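Side-chain contacts in hemolysin II regulatory protein (Bacillus cereus, PDB 2JJ7), which probably binds DNA as a dimeric transcriptional regulator of the TetR family, and by its name controls hemolysin II: residues B[10-15]-B[31-36]; B[78-83]-B[175-180]. All blocks are in the same frame, centred on the assembly; numbering follows the deposited sequence.

Interaction 1: B[10-15]-B[31-36]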
# COMPACT_ATOMS: atom_id res chain seq x y z
N GLU B 10 -9.66 -31.60 -1.05
CA GLU B 10 -9.64 -30.56 -0.04
C GLU B 10 -8.26 -30.40 0.59
O GLU B 10 -7.75 -29.28 0.70
CB GLU B 10 -10.68 -30.83 1.04
CG GLU B 10 -10.52 -29.89 2.22
CD GLU B 10 -11.84 -29.49 2.81
OE1 GLU B 10 -12.55 -30.38 3.34
OE2 GLU B 10 -12.17 -28.28 2.74
N ASN B 11 -7.65 -31.51 1.00
CA ASN B 11 -6.27 -31.50 1.46
C ASN B 11 -5.32 -30.82 0.46
O ASN B 11 -4.46 -30.03 0.86
CB ASN B 11 -5.79 -32.91 1.80
CG ASN B 11 -6.40 -33.43 3.08
OD1 ASN B 11 -7.06 -32.69 3.82
ND2 ASN B 11 -6.20 -34.71 3.36
N ILE B 12 -5.49 -31.12 -0.83
CA ILE B 12 -4.64 -30.54 -1.87
C ILE B 12 -4.86 -29.03 -2.02
O ILE B 12 -3.91 -28.29 -2.25
CB ILE B 12 -4.81 -31.24 -3.24
CG1 ILE B 12 -4.36 -32.72 -3.17
CG2 ILE B 12 -4.03 -30.49 -4.36
CD1 ILE B 12 -4.93 -33.59 -4.32
N LEU B 13 -6.11 -28.60 -1.89
CA LEU B 13 -6.44 -27.18 -1.97
C LEU B 13 -5.94 -26.38 -0.77
O LEU B 13 -5.45 -25.27 -0.94
CB LEU B 13 -7.94 -26.99 -2.19
CG LEU B 13 -8.42 -27.34 -3.60
CD1 LEU B 13 -9.94 -27.24 -3.73
CD2 LEU B 13 -7.73 -26.49 -4.66
N LYS B 14 -6.08 -26.95 0.43
CA LYS B 14 -5.49 -26.37 1.65
C LYS B 14 -3.99 -26.18 1.44
O LYS B 14 -3.44 -25.12 1.76
CB LYS B 14 -5.74 -27.26 2.88
CG LYS B 14 -7.12 -27.13 3.48
CD LYS B 14 -7.34 -28.09 4.64
CE LYS B 14 -8.82 -28.08 5.06
NZ LYS B 14 -9.06 -28.58 6.45
N ALA B 15 -3.34 -27.21 0.90
CA ALA B 15 -1.89 -27.19 0.63
C ALA B 15 -1.52 -26.11 -0.37
O ALA B 15 -0.55 -25.37 -0.16
CB ALA B 15 -1.41 -28.55 0.13
N GLN B 31 4.65 -30.11 -7.41
CA GLN B 31 5.44 -31.04 -6.60
C GLN B 31 5.48 -30.65 -5.11
O GLN B 31 5.28 -31.50 -4.24
CB GLN B 31 6.87 -31.17 -7.16
CG GLN B 31 6.97 -31.93 -8.49
CD GLN B 31 6.41 -31.14 -9.69
OE1 GLN B 31 6.20 -29.93 -9.62
NE2 GLN B 31 6.17 -31.84 -10.80
N GLU B 32 5.73 -29.38 -4.83
CA GLU B 32 5.71 -28.86 -3.47
C GLU B 32 4.31 -28.89 -2.84
O GLU B 32 4.17 -29.13 -1.63
CB GLU B 32 6.23 -27.42 -3.44
CG GLU B 32 7.60 -27.25 -4.03
CD GLU B 32 7.90 -25.81 -4.40
OE1 GLU B 32 7.45 -24.89 -3.68
OE2 GLU B 32 8.60 -25.60 -5.43
N ILE B 33 3.29 -28.60 -3.64
CA ILE B 33 1.90 -28.68 -3.20
C ILE B 33 1.52 -30.12 -2.84
O ILE B 33 0.94 -30.38 -1.78
CB ILE B 33 0.94 -28.07 -4.25
CG1 ILE B 33 1.18 -26.56 -4.36
CG2 ILE B 33 -0.52 -28.35 -3.90
CD1 ILE B 33 0.39 -25.85 -5.47
N ALA B 34 1.88 -31.07 -3.71
CA ALA B 34 1.63 -32.48 -3.45
C ALA B 34 2.30 -32.91 -2.16
O ALA B 34 1.68 -33.56 -1.30
CB ALA B 34 2.10 -33.34 -4.59
N LYS B 35 3.57 -32.52 -2.03
CA LYS B 35 4.37 -32.84 -0.85
C LYS B 35 3.74 -32.29 0.42
O LYS B 35 3.66 -32.99 1.43
CB LYS B 35 5.81 -32.32 -1.03
CG LYS B 35 6.74 -32.68 0.11
CD LYS B 35 8.17 -32.23 -0.18
CE LYS B 35 9.16 -33.04 0.64
NZ LYS B 35 10.57 -32.81 0.21
N GLU B 36 3.28 -31.04 0.36
CA GLU B 36 2.62 -30.40 1.50
C GLU B 36 1.30 -31.10 1.86
O GLU B 36 1.00 -31.31 3.04
CB GLU B 36 2.42 -28.90 1.24
CG GLU B 36 1.54 -28.16 2.28
CD GLU B 36 2.14 -28.10 3.68
OE1 GLU B 36 3.39 -28.06 3.82
OE2 GLU B 36 1.35 -28.07 4.65
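A15 and I33 form the centre of this contact, which joins the first helix of the TetR-type DNA-binding domain to the first helix of its predicted helix-turn-helix motif. The axes of the short segments pass 8.4 Å apart at 120°, and the small A15 at the crossing lets the backbones close in: the CA atoms of A15 and I33 lie 5.6 Å apart. The methyl of A15 points toward helix 31-36 and rests against backbone as much as side chain, with its CB 3.5 Å from the carbonyl O of I33. I33 answers with one branch. With CG1 beside the backbone N (chi1 -67°), CG2 stands anti to that N and reaches both the CB of A15 and, at 3.8 Å, the carbonyl O of I12. About one turn before A15, the side chain of I12 crosses that of I33 at about a right angle, and the two CG2 methyls meet at 4.1 Å. A16, K19 and F20 of helix 5-23 extend the packing around I33. On the more open side E36 contributes aliphatic chain rather than charge: with CG anti to its own N (chi1 171°), that CG lies 3.7 Å from A15 CB.

Interaction 2: B[78-83]-B[175-180]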
# COMPACT_ATOMS: atom_id res chain seq x y z
N ASN B 78 -25.34 6.23 0.58
CA ASN B 78 -24.60 6.73 1.74
C ASN B 78 -23.16 6.20 1.59
O ASN B 78 -22.92 5.02 1.82
CB ASN B 78 -25.23 6.20 3.03
CG ASN B 78 -24.63 6.82 4.30
OD1 ASN B 78 -23.43 7.08 4.38
ND2 ASN B 78 -25.47 7.03 5.31
N PRO B 79 -22.22 7.06 1.17
CA PRO B 79 -20.84 6.66 0.88
C PRO B 79 -20.03 6.18 2.08
O PRO B 79 -19.24 5.25 1.93
CB PRO B 79 -20.21 7.95 0.33
CG PRO B 79 -21.36 8.72 -0.18
CD PRO B 79 -22.45 8.46 0.76
N ILE B 80 -20.21 6.81 3.24
CA ILE B 80 -19.53 6.34 4.45
C ILE B 80 -20.00 4.91 4.82
O ILE B 80 -19.18 4.03 5.05
CB ILE B 80 -19.69 7.32 5.64
CG1 ILE B 80 -18.93 8.63 5.35
CG2 ILE B 80 -19.22 6.68 6.97
CD1 ILE B 80 -19.35 9.83 6.25
N ASN B 81 -21.31 4.69 4.86
CA ASN B 81 -21.83 3.35 5.15
C ASN B 81 -21.46 2.32 4.10
O ASN B 81 -21.12 1.18 4.44
CB ASN B 81 -23.34 3.39 5.37
CG ASN B 81 -23.72 3.97 6.72
OD1 ASN B 81 -22.87 4.47 7.47
ND2 ASN B 81 -24.99 3.91 7.03
N ALA B 82 -21.54 2.70 2.82
CA ALA B 82 -21.09 1.80 1.76
C ALA B 82 -19.64 1.41 1.98
O ALA B 82 -19.30 0.23 1.94
CB ALA B 82 -21.26 2.45 0.40
N LEU B 83 -18.79 2.40 2.25
CA LEU B 83 -17.37 2.11 2.46
C LEU B 83 -17.11 1.25 3.72
O LEU B 83 -16.25 0.35 3.70
CB LEU B 83 -16.55 3.40 2.50
CG LEU B 83 -15.03 3.23 2.56
CD1 LEU B 83 -14.50 2.55 1.31
CD2 LEU B 83 -14.37 4.57 2.77
N ARG B 175 -10.23 3.69 10.89
CA ARG B 175 -9.10 4.57 10.63
C ARG B 175 -8.98 4.92 9.14
O ARG B 175 -8.58 6.03 8.79
CB ARG B 175 -7.80 3.95 11.15
CG ARG B 175 -7.72 3.84 12.66
CD ARG B 175 -6.27 3.67 13.14
NE ARG B 175 -5.57 4.96 13.19
CZ ARG B 175 -5.13 5.54 14.30
NH1 ARG B 175 -4.52 6.71 14.24
NH2 ARG B 175 -5.29 4.95 15.48
N ILE B 176 -9.32 3.97 8.27
CA ILE B 176 -9.33 4.25 6.84
C ILE B 176 -10.37 5.35 6.51
O ILE B 176 -10.06 6.31 5.81
CB ILE B 176 -9.54 2.98 6.00
CG1 ILE B 176 -8.28 2.11 6.02
CG2 ILE B 176 -9.93 3.35 4.56
CD1 ILE B 176 -8.45 0.70 5.39
N ILE B 177 -11.57 5.19 7.04
CA ILE B 177 -12.65 6.14 6.82
C ILE B 177 -12.29 7.51 7.40
O ILE B 177 -12.50 8.53 6.74
CB ILE B 177 -13.97 5.59 7.42
CG1 ILE B 177 -14.39 4.29 6.70
CG2 ILE B 177 -15.08 6.68 7.40
CD1 ILE B 177 -15.59 3.58 7.31
N SER B 178 -11.75 7.54 8.62
CA SER B 178 -11.32 8.79 9.26
C SER B 178 -10.34 9.57 8.41
O SER B 178 -10.46 10.79 8.28
CB SER B 178 -10.67 8.51 10.59
OG SER B 178 -11.65 8.22 11.54
N ALA B 179 -9.35 8.87 7.85
CA ALA B 179 -8.34 9.49 7.01
C ALA B 179 -8.96 10.14 5.79
O ALA B 179 -8.45 11.14 5.29
CB ALA B 179 -7.28 8.47 6.61
N LEU B 180 -10.07 9.57 5.31
CA LEU B 180 -10.77 10.13 4.15
C LEU B 180 -11.74 11.28 4.49
O LEU B 180 -11.95 12.19 3.67
CB LEU B 180 -11.51 9.02 3.39
CG LEU B 180 -10.64 7.92 2.81
CD1 LEU B 180 -11.48 6.72 2.41
CD2 LEU B 180 -9.85 8.44 1.61
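L83 and I177 carry most of this contact in the all-helical TetR-type C-terminal domain, where the first turn of helix 79-96 meets the last helix of the chain, 169-181. The short segments run at 150°, nearly antiparallel, with axes 10.9 Å apart, and branched side chains bridge the distance. L83 reaches across it with one methyl. With CG anti to the backbone N (chi1 -173°) and chi2 at 64°, its CD2 methyl is presented to two residues about one helical turn apart, L180 and I177. The side chains of L83 and I177 slide past each other in opposite directions, CD2 lying 3.9 Å from CG1 of the isoleucine. Both branches of I177 are used: CG1 stands beside its backbone N and serves L83, whereas CG2 faces I80. There both isoleucines hold CG2 anti to the backbone N, and these like methyls meet obliquely, I80 CG2 to I177 CG2 at 4.2 Å, on the less buried side. L129 and I132 of helix 129-138 also pack on L83, and L133 of that helix on L180. N78 caps the start of helix 79-96: its OD1 accepts from N81 N at 3.2 Å, a nearly straight bond whose donor sits above the amide plane. The tightest approach belongs to the leucines, whose side chains cross at about a right angle, with L83 CD2 3.6 Å from L180 CD1.

Interaction 1 lies in the TetR-type N-terminal domain, with segment 31-36 in the predicted helix-turn-helix motif, and interaction 2 in the C-terminal domain, on opposite sides of the chain's centre; their centres are 39 Å apart and they share no helix. Each is a mostly buried, apolar contact with a less buried residue at its margin, E36 in one and I80 in the other. In interaction 1 an alanine allows steeply crossed helices to come close enough for a methyl to touch backbone carbonyl oxygen, whereas the wider, nearly antiparallel pair of interaction 2 meets through branched side chains alone. The second subunit packs on segment 175-180 itself, its F163 on R175 and its P161 on A179, but touches neither segment of interaction 1.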